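Local coordinates for protein drebrin (Homo sapiens, PDB 5Y1Z) that probably binds actin filaments and carries an ADF-homology (cofilin-like) domain at its N-terminal end, at residues V65-C70 with L84-G89. Numbering follows the deposited sequence.
Sequences VMYGFC and LINWVG
Met66 and Trp87 stand side by side on one face of an antiparallel beta hairpin, whose strands 65-72 and 81-88 are neighbours in the central mixed sheet of the ADF-homology fold. The hairpin illustrates how alternation along paired strands sorts side chains onto two faces. In Trp87, CG lies anti to the backbone N (chi1 174°) and chi2 of -89° turns CD1 toward Met66, 4.2 Å from Met66 CG, while Met66 SD lies obliquely to the five-membered ring, 5.4 Å from its centroid, in a Met-aromatic contact. The indole is held from outside the pair too: NE1 hydrogen-bonds Glu61 O and the ring stacks on Phe60. Ile85 shares this face opposite Gly68, and leans on Leu53 and Leu56 of helix 52-56.

The other face carries Val65, Tyr67, Phe69, Leu84, Asn86 and Val88. Here the Tyr67 ring and the Asn86 amide run alongside each other with planes only 9° apart, and OD1 approaches CE1 obliquely at 3.4 Å. Their polar ends diverge to separate partners, Tyr67 OH to Tyr36 OH and Asn86 ND2 to Asn119 OD1, tying the hairpin to both flanking strands. Leu84 CD1 lies alongside Tyr67 CB at 4.1 Å, and Val107 of helix 104-110 packs against both residues. Val65 CG2 meets Val88 CG1 at the far end.

Reciprocal backbone bonds join Met66 with Trp87 and Gly68 with Ile85. Gly68 O takes Ile85 N on an in-plane lone pair at 2.8 Å and also receives a CA-H...O contact from Leu84 CA at 3.1 Å.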
loop_
_atom_site.group_PDB
_atom_site.type_symbol
_atom_site.label_atom_id
_atom_site.label_comp_id
_atom_site.label_asym_id
_atom_site.label_seq_id
_atom_site.Cartn_x
_atom_site.Cartn_y
_atom_site.Cartn_z
ATOM N N VAL A 65 18.169 -0.545 6.230
ATOM C CA VAL A 65 17.598 -0.471 4.892
ATOM C C VAL A 65 17.598 0.989 4.463
ATOM O O VAL A 65 17.118 1.856 5.195
ATOM C CB VAL A 65 16.176 -1.052 4.887
ATOM C CG1 VAL A 65 15.545 -0.895 3.528
ATOM C CG2 VAL A 65 16.211 -2.520 5.305
ATOM N N MET A 66 18.177 1.280 3.302
ATOM C CA MET A 66 18.276 2.658 2.824
ATOM C C MET A 66 17.991 2.711 1.321
ATOM O O MET A 66 18.110 1.709 0.603
ATOM C CB MET A 66 19.657 3.263 3.150
ATOM C CG MET A 66 20.095 3.081 4.604
ATOM S SD MET A 66 21.618 3.952 5.111
ATOM C CE MET A 66 22.379 4.157 3.578
ATOM N N TYR A 67 17.616 3.899 0.841
ATOM C CA TYR A 67 17.292 4.115 -0.569
ATOM C C TYR A 67 18.144 5.255 -1.108
ATOM O O TYR A 67 18.075 6.381 -0.603
ATOM C CB TYR A 67 15.790 4.400 -0.752
ATOM C CG TYR A 67 14.935 3.285 -0.205
ATOM C CD1 TYR A 67 14.868 2.060 -0.865
ATOM C CD2 TYR A 67 14.235 3.429 0.988
ATOM C CE1 TYR A 67 14.121 1.014 -0.372
ATOM C CE2 TYR A 67 13.474 2.378 1.497
ATOM C CZ TYR A 67 13.423 1.171 0.810
ATOM O OH TYR A 67 12.681 0.100 1.292
ATOM N N GLY A 68 18.945 4.962 -2.133
ATOM C CA GLY A 68 19.832 5.961 -2.704
ATOM C C GLY A 68 19.367 6.463 -4.052
ATOM O O GLY A 68 19.155 5.681 -4.974
ATOM N N PHE A 69 19.148 7.753 -4.182
ATOM C CA PHE A 69 18.626 8.316 -5.416
ATOM C C PHE A 69 19.748 9.151 -6.003
ATOM O O PHE A 69 20.071 10.229 -5.484
ATOM C CB PHE A 69 17.367 9.142 -5.173
ATOM C CG PHE A 69 16.746 9.688 -6.430
ATOM C CD1 PHE A 69 15.893 8.915 -7.194
ATOM C CD2 PHE A 69 17.017 10.987 -6.853
ATOM C CE1 PHE A 69 15.307 9.446 -8.358
ATOM C CE2 PHE A 69 16.443 11.505 -8.007
ATOM C CZ PHE A 69 15.596 10.738 -8.758
ATOM N N CYS A 70 20.339 8.644 -7.074
ATOM C CA CYS A 70 21.500 9.265 -7.676
ATOM C C CYS A 70 21.242 9.582 -9.146
ATOM O O CYS A 70 20.768 8.729 -9.909
ATOM C CB CYS A 70 22.706 8.353 -7.512
ATOM S SG CYS A 70 24.232 9.063 -8.125
ATOM N N LEU A 84 17.924 4.240 -8.507
ATOM C CA LEU A 84 17.531 4.050 -7.122
ATOM C C LEU A 84 18.245 2.805 -6.615
ATOM O O LEU A 84 18.033 1.705 -7.131
ATOM C CB LEU A 84 16.014 3.911 -6.989
ATOM C CG LEU A 84 15.502 3.670 -5.569
ATOM C CD1 LEU A 84 15.709 4.948 -4.794
ATOM C CD2 LEU A 84 14.055 3.270 -5.574
ATOM N N ILE A 85 19.075 2.972 -5.599
ATOM C CA ILE A 85 19.765 1.863 -4.958
ATOM C C ILE A 85 18.906 1.384 -3.801
ATOM O O ILE A 85 18.628 2.144 -2.864
ATOM C CB ILE A 85 21.151 2.279 -4.468
ATOM C CG1 ILE A 85 22.030 2.567 -5.678
ATOM C CG2 ILE A 85 21.751 1.143 -3.661
ATOM C CD1 ILE A 85 23.164 3.460 -5.385
ATOM N N ASN A 86 18.440 0.143 -3.905
ATOM C CA ASN A 86 17.702 -0.539 -2.855
ATOM C C ASN A 86 18.726 -1.211 -1.955
ATOM O O ASN A 86 19.133 -2.355 -2.186
ATOM C CB ASN A 86 16.738 -1.535 -3.476
ATOM C CG ASN A 86 16.030 -2.366 -2.454
ATOM O OD1 ASN A 86 15.671 -1.874 -1.383
ATOM N ND2 ASN A 86 15.803 -3.634 -2.778
ATOM N N TRP A 87 19.157 -0.490 -0.922
ATOM C CA TRP A 87 20.187 -0.979 -0.016
ATOM C C TRP A 87 19.600 -1.731 1.177
ATOM O O TRP A 87 18.787 -1.190 1.945
ATOM C CB TRP A 87 21.042 0.178 0.487
ATOM C CG TRP A 87 22.037 -0.240 1.533
ATOM C CD1 TRP A 87 21.844 -0.275 2.877
ATOM C CD2 TRP A 87 23.382 -0.692 1.305
ATOM N NE1 TRP A 87 22.979 -0.705 3.506
ATOM C CE2 TRP A 87 23.945 -0.964 2.566
ATOM C CE3 TRP A 87 24.176 -0.862 0.157
ATOM C CZ2 TRP A 87 25.266 -1.415 2.718
ATOM C CZ3 TRP A 87 25.489 -1.314 0.309
ATOM C CH2 TRP A 87 26.014 -1.587 1.575
ATOM N N VAL A 88 20.059 -2.957 1.368
ATOM C CA VAL A 88 19.727 -3.711 2.555
ATOM C C VAL A 88 21.031 -4.151 3.183
ATOM O O VAL A 88 21.771 -4.950 2.597
ATOM C CB VAL A 88 18.821 -4.909 2.254
ATOM C CG1 VAL A 88 18.420 -5.589 3.543
ATOM C CG2 VAL A 88 17.584 -4.433 1.515
ATOM N N GLY A 89 21.330 -3.614 4.358
ATOM C CA GLY A 89 22.565 -3.969 5.013
ATOM C C GLY A 89 22.585 -5.441 5.369
ATOM O O GLY A 89 21.559 -6.037 5.696
#